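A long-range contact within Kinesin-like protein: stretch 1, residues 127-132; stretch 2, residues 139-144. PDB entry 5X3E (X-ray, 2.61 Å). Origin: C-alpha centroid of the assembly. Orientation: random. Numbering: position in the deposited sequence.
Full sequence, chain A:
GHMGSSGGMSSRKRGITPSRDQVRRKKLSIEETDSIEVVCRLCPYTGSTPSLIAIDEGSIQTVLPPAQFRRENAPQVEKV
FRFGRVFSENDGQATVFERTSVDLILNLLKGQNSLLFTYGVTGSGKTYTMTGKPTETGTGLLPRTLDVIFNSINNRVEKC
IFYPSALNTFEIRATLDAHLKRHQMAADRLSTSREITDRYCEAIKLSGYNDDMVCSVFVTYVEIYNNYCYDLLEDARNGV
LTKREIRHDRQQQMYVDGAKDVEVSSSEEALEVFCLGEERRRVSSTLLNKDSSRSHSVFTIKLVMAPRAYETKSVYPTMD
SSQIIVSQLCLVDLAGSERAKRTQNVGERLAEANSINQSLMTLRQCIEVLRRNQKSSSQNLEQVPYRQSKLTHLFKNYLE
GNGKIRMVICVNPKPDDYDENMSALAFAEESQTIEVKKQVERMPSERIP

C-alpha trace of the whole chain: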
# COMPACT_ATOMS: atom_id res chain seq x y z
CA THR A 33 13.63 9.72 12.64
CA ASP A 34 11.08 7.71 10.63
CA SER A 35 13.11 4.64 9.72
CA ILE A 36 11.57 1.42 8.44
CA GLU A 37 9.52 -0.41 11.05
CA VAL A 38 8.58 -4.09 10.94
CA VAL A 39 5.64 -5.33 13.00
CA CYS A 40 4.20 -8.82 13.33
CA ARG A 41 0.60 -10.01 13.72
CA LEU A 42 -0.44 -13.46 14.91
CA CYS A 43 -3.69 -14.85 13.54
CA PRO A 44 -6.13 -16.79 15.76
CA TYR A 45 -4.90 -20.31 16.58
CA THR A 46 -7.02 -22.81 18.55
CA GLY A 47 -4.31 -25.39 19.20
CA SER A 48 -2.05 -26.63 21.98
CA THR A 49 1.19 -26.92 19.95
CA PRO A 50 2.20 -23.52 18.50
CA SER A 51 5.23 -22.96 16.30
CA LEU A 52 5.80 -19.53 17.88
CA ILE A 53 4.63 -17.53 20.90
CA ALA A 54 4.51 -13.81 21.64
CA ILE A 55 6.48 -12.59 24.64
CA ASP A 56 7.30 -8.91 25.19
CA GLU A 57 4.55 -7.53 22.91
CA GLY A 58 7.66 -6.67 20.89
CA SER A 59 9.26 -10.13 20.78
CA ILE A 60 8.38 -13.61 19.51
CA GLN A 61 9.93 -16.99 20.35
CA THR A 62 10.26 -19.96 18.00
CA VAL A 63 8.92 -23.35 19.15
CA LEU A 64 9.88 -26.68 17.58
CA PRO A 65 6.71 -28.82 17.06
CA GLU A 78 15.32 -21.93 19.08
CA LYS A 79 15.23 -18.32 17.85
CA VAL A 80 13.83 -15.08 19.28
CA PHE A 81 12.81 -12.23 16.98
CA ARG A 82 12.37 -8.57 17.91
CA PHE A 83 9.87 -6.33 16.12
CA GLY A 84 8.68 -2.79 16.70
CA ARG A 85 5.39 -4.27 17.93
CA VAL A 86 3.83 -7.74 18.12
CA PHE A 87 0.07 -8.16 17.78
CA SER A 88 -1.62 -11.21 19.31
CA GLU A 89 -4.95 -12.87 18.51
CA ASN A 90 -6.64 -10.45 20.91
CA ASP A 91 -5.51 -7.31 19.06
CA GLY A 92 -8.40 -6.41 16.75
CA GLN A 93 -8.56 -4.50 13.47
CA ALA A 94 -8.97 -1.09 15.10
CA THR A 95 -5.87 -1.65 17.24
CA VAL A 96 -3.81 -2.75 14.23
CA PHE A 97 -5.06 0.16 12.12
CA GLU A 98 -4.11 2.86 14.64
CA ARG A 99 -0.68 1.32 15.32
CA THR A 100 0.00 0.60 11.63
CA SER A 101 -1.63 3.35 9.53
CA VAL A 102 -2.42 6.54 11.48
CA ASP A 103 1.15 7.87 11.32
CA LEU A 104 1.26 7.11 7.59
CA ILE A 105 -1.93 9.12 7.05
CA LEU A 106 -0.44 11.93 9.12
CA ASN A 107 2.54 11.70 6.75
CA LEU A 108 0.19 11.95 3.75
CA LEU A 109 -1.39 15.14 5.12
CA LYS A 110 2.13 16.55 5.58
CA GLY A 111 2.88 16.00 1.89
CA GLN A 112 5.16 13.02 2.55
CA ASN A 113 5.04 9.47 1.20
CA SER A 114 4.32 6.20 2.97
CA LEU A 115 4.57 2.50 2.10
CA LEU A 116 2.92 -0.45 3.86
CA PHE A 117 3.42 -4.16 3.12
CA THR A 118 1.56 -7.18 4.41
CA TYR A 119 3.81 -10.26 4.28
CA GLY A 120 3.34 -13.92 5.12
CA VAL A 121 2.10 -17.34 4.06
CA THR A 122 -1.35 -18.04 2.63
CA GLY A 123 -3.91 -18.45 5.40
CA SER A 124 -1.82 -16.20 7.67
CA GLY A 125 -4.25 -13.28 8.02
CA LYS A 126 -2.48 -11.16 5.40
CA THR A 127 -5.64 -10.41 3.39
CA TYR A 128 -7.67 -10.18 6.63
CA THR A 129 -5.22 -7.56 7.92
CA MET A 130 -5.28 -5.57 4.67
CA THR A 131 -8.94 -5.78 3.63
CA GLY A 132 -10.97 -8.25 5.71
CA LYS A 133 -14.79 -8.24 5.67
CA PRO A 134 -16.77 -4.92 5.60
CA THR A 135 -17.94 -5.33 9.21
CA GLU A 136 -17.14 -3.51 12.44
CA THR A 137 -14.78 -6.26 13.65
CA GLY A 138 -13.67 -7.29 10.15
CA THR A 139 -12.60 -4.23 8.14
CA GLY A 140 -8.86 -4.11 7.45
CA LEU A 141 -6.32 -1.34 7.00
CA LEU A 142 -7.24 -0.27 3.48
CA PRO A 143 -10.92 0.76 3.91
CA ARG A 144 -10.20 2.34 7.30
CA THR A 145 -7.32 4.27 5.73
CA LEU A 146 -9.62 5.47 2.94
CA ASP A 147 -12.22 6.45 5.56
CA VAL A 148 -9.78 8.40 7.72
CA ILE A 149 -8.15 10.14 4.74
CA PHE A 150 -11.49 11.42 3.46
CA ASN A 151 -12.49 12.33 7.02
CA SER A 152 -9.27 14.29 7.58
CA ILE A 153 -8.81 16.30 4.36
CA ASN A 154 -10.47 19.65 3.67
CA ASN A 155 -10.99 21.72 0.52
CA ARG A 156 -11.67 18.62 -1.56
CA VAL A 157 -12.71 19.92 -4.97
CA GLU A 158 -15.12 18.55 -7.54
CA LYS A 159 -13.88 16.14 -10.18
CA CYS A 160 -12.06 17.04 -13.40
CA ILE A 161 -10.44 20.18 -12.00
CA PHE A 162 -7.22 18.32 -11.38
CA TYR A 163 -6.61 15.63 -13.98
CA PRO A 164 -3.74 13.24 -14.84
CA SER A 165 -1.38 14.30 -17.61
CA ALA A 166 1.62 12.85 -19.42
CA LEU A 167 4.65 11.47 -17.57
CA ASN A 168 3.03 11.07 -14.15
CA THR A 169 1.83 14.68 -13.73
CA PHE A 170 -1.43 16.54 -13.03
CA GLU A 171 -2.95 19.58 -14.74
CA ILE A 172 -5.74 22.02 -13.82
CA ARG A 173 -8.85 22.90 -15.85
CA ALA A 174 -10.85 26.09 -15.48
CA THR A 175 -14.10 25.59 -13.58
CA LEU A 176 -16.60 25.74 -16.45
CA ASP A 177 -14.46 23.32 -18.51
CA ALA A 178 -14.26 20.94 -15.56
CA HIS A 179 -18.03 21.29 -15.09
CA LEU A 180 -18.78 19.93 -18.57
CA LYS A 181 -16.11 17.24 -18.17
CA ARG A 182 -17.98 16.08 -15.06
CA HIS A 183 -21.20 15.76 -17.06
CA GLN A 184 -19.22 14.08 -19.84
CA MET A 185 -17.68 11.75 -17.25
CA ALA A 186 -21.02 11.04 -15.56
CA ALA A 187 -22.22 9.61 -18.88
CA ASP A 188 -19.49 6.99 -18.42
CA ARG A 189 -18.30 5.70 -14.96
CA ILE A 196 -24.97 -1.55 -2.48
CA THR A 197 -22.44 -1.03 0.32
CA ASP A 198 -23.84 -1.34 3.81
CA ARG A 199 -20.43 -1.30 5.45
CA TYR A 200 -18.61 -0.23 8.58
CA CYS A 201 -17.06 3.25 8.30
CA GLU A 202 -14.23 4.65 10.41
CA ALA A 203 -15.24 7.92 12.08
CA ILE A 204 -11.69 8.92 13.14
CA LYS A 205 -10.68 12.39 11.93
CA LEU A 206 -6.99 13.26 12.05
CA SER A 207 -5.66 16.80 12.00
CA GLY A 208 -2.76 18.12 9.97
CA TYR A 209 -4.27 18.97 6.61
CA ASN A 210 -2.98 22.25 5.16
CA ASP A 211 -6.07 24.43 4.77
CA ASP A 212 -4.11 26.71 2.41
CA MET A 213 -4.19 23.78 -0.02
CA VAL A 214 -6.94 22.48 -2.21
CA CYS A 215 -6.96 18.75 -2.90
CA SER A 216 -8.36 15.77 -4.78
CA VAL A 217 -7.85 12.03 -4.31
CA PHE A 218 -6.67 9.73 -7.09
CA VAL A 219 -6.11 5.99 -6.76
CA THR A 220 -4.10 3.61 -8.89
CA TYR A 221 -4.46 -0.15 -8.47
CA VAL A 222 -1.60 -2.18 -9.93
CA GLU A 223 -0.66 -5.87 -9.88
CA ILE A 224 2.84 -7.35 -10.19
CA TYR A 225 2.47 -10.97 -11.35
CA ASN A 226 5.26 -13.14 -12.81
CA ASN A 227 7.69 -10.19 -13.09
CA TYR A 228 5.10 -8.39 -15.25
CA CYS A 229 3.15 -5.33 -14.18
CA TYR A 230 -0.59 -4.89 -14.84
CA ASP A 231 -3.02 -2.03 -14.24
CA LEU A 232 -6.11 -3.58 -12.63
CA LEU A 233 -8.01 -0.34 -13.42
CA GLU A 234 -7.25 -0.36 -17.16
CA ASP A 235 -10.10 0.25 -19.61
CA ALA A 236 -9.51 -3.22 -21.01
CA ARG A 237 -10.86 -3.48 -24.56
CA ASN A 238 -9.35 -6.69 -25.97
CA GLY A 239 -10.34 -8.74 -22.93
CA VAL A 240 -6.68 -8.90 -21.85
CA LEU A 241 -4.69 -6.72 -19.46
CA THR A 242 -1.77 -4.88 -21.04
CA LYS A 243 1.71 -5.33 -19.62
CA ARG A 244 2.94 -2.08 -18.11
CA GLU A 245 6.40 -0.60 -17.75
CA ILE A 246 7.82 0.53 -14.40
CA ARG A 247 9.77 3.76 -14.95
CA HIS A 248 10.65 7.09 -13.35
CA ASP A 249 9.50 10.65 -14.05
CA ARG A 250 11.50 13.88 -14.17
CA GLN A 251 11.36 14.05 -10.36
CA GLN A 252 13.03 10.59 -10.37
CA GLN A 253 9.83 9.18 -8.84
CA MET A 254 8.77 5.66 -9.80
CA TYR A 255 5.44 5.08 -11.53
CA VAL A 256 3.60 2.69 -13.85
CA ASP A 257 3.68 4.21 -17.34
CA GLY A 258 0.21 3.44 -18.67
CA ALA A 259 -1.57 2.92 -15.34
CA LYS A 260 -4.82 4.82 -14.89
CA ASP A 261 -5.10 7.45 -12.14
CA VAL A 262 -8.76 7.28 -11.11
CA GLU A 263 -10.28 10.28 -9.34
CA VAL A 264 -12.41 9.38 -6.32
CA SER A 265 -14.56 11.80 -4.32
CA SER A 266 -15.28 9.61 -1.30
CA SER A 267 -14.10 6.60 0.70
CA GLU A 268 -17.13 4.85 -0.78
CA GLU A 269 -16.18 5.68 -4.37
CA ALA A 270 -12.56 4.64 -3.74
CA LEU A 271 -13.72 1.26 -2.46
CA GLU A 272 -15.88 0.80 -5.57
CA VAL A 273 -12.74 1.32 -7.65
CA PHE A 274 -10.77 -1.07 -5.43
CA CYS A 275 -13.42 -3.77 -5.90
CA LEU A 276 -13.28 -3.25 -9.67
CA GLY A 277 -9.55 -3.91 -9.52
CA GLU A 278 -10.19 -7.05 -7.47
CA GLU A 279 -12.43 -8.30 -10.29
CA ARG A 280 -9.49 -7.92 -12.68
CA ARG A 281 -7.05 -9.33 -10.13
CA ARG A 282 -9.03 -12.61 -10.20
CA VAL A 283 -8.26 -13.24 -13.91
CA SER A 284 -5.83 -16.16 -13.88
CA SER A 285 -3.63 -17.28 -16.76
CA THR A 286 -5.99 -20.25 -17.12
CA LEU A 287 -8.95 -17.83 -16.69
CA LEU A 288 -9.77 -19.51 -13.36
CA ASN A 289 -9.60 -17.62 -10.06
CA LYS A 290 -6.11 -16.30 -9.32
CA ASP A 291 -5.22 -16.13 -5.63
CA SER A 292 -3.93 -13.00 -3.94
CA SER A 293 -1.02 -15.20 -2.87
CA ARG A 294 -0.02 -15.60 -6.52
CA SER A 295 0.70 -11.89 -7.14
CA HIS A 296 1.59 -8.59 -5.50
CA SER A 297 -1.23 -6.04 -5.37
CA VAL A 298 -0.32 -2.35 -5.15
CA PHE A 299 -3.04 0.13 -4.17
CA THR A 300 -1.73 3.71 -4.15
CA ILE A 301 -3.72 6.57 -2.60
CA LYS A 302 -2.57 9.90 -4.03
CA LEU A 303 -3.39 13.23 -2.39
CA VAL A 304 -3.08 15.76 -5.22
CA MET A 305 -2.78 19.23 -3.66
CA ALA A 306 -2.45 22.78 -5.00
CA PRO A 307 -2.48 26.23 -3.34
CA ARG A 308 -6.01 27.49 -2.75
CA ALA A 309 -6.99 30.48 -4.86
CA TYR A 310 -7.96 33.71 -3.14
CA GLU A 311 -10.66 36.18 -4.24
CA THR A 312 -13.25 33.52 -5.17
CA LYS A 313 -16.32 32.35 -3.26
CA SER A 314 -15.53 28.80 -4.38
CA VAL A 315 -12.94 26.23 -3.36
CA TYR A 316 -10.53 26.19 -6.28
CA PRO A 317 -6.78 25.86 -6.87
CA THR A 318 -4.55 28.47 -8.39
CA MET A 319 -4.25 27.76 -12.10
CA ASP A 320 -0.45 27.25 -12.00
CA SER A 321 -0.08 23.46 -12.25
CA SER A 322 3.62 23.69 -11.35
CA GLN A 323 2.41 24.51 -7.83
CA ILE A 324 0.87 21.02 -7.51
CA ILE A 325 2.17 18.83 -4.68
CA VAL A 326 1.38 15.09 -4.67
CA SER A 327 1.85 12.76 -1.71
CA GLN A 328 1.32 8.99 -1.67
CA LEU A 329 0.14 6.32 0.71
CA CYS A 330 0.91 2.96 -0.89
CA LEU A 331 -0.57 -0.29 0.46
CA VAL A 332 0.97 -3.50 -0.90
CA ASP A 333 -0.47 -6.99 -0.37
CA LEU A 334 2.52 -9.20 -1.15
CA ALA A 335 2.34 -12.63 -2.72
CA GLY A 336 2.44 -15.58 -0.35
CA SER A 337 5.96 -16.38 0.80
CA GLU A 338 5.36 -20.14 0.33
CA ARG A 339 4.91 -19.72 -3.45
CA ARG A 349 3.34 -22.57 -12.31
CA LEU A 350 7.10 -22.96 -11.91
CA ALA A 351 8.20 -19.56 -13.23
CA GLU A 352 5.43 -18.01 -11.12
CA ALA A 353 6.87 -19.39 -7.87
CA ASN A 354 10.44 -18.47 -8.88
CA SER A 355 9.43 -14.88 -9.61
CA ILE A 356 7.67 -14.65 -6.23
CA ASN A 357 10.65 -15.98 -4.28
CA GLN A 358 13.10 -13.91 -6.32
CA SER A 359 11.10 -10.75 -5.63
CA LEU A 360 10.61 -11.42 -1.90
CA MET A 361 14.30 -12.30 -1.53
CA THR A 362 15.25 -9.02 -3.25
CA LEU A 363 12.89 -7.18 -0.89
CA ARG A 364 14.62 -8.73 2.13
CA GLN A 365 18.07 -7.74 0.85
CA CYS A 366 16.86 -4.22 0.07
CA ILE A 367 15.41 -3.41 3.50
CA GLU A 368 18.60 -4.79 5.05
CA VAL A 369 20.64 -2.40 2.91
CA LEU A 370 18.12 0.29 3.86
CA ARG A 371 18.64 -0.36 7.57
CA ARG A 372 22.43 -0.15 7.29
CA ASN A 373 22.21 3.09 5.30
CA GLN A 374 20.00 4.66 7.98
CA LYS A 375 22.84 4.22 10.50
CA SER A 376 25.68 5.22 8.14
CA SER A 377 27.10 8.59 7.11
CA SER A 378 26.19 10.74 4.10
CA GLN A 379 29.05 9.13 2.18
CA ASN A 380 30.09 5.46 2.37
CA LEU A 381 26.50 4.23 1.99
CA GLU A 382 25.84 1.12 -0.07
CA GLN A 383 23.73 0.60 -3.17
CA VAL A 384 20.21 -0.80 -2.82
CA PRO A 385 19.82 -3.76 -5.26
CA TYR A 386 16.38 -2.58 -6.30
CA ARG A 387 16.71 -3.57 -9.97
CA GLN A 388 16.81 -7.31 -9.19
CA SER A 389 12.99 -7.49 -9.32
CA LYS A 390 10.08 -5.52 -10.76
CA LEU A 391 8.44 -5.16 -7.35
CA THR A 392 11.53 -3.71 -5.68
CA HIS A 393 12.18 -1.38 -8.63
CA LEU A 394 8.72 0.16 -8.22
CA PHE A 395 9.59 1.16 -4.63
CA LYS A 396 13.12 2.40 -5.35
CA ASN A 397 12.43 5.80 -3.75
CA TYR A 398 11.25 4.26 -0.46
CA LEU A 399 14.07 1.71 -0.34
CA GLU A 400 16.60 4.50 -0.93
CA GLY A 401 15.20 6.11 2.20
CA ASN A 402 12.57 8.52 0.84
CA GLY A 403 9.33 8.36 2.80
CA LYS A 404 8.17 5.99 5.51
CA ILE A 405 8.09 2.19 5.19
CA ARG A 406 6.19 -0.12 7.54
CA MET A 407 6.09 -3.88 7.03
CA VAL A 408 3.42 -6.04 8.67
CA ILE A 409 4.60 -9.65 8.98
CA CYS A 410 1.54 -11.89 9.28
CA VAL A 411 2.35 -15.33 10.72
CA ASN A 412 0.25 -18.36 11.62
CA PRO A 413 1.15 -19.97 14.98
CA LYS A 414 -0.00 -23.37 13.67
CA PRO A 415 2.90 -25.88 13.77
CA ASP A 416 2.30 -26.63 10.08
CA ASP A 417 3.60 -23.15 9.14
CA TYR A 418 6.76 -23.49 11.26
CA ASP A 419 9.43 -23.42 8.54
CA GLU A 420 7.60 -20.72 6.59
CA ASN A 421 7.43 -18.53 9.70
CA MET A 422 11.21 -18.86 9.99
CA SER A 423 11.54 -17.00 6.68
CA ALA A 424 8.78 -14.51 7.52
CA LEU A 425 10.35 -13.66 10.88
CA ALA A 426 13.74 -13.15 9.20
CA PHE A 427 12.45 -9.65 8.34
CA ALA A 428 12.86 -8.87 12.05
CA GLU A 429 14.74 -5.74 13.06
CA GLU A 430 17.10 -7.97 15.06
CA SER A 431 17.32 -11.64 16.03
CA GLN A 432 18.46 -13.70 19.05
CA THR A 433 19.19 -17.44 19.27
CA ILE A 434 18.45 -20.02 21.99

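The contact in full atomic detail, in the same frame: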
# COMPACT_ATOMS: atom_id res chain seq x y z
N THR A 127 -4.50 -11.07 4.02
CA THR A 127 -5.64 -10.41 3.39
C THR A 127 -6.63 -9.91 4.45
O THR A 127 -7.23 -8.84 4.29
CB THR A 127 -6.34 -11.37 2.42
OG1 THR A 127 -5.46 -11.66 1.32
CG2 THR A 127 -7.65 -10.78 1.88
N TYR A 128 -6.81 -10.65 5.54
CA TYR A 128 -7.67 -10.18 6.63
C TYR A 128 -7.14 -8.88 7.21
O TYR A 128 -7.91 -7.94 7.46
CB TYR A 128 -7.78 -11.24 7.72
CG TYR A 128 -8.53 -10.79 8.96
CD1 TYR A 128 -9.92 -10.68 8.96
CD2 TYR A 128 -7.84 -10.47 10.12
CE1 TYR A 128 -10.59 -10.26 10.10
CE2 TYR A 128 -8.51 -10.06 11.25
CZ TYR A 128 -9.88 -9.95 11.23
OH TYR A 128 -10.53 -9.54 12.37
N THR A 129 -5.82 -8.79 7.42
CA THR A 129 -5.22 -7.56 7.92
C THR A 129 -5.44 -6.40 6.96
O THR A 129 -5.79 -5.29 7.38
CB THR A 129 -3.74 -7.79 8.17
OG1 THR A 129 -3.57 -8.77 9.20
CG2 THR A 129 -3.05 -6.49 8.56
N MET A 130 -5.26 -6.65 5.66
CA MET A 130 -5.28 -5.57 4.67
C MET A 130 -6.70 -5.14 4.34
O MET A 130 -7.00 -3.94 4.34
CB MET A 130 -4.55 -6.01 3.40
CG MET A 130 -4.53 -4.93 2.33
SD MET A 130 -3.45 -3.55 2.75
CE MET A 130 -1.85 -4.25 2.32
N THR A 131 -7.58 -6.09 4.06
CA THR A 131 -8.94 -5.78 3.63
C THR A 131 -10.00 -6.34 4.56
O THR A 131 -10.84 -5.58 5.06
CB THR A 131 -9.14 -6.34 2.21
OG1 THR A 131 -8.17 -5.76 1.33
CG2 THR A 131 -10.53 -6.01 1.69
N GLY A 132 -9.99 -7.65 4.81
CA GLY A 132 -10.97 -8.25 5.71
C GLY A 132 -12.36 -8.28 5.10
O GLY A 132 -12.53 -8.30 3.87
N THR A 139 -13.19 -5.11 9.15
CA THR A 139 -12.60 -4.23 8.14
C THR A 139 -11.11 -4.03 8.40
O THR A 139 -10.70 -3.75 9.53
CB THR A 139 -13.33 -2.89 8.09
OG1 THR A 139 -14.64 -3.08 7.57
CG2 THR A 139 -12.59 -1.90 7.21
N GLY A 140 -10.30 -4.18 7.34
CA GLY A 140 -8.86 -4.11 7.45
C GLY A 140 -8.33 -2.70 7.26
O GLY A 140 -9.07 -1.71 7.29
N LEU A 141 -7.01 -2.62 7.06
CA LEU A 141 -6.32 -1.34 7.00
C LEU A 141 -6.84 -0.48 5.85
O LEU A 141 -7.05 0.73 6.02
CB LEU A 141 -4.83 -1.55 6.81
CG LEU A 141 -4.15 -2.46 7.83
CD1 LEU A 141 -2.72 -2.75 7.41
CD2 LEU A 141 -4.20 -1.81 9.21
N LEU A 142 -7.01 -1.07 4.68
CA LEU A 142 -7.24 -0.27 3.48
C LEU A 142 -8.54 0.53 3.57
O LEU A 142 -8.48 1.76 3.40
CB LEU A 142 -7.18 -1.18 2.25
CG LEU A 142 -7.28 -0.56 0.86
CD1 LEU A 142 -6.44 -1.40 -0.10
CD2 LEU A 142 -8.72 -0.49 0.39
N PRO A 143 -9.71 -0.07 3.84
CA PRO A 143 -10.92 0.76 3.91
C PRO A 143 -10.88 1.77 5.04
O PRO A 143 -11.33 2.91 4.86
CB PRO A 143 -12.04 -0.27 4.10
CG PRO A 143 -11.45 -1.57 3.66
CD PRO A 143 -10.02 -1.49 4.05
N ARG A 144 -10.34 1.39 6.20
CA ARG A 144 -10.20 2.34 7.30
C ARG A 144 -9.30 3.50 6.91
O ARG A 144 -9.58 4.66 7.26
CB ARG A 144 -9.67 1.64 8.55
CG ARG A 144 -10.58 0.56 9.11
CD ARG A 144 -9.98 -0.08 10.34
NE ARG A 144 -10.74 -1.26 10.76
CZ ARG A 144 -11.69 -1.24 11.68
NH1 ARG A 144 -12.00 -0.11 12.29
NH2 ARG A 144 -12.34 -2.36 11.99

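The contact joins the C-terminal end of one helix, residues 127-130, to the start of another, which runs through 141-144 and onward. The backbones come closest at Thr131 and Gly140, whose CA atoms lie 4.2 Å apart. Three backbone hydrogen bonds hold them together, and all run from amides of the second stretch to carbonyls of the first. Gly140 N donates to Thr131 O (2.7 Å), Leu141 N to Thr129 O (3.0 Å) and Leu142 N to Met130 O (2.9 Å), the last nearly linear at 175°. The last two pairings suit both partners: carbonyls at the end of a helix and amides at the beginning of one lack partners within their own helices, and here Thr129 O and Met130 O serve Leu141 N and Leu142 N. Leu141 N also lies 3.0 Å from Met130 O, but the angle is too poor for a hydrogen bond.

Gly140 makes this close approach possible. At the N-cap position, it brings its CA to 3.3 Å from Thr129 O; a CB there would clash with Thr129 O, Met130 C and Thr131 N. Gly132 leaves the first helix with positive phi (72°), a conformation that favours glycine, and a CB on it would be crowded by Tyr128 O; Gly132 N still donates to Thr127 O (3.1 Å).

The CA-to-CB bonds of Thr129, Met130 and Thr131 point away from the second stretch, whereas that of Leu142 points toward the first. Even so, Thr129 CG2 meets Leu141 CD1 at 3.9 Å, and Met130 SD lies 4.4 Å from Leu142 CB, both apolar contacts beside the hydrogen-bonded backbone. Pro143, which has no amide hydrogen to donate, instead places its CD 3.9 Å from Met130 O. Within the second stretch, Arg144 NE donates to Thr139 O (2.8 Å), tying the loop before the helix to its first turn. Together the two stretches bury 334 Å².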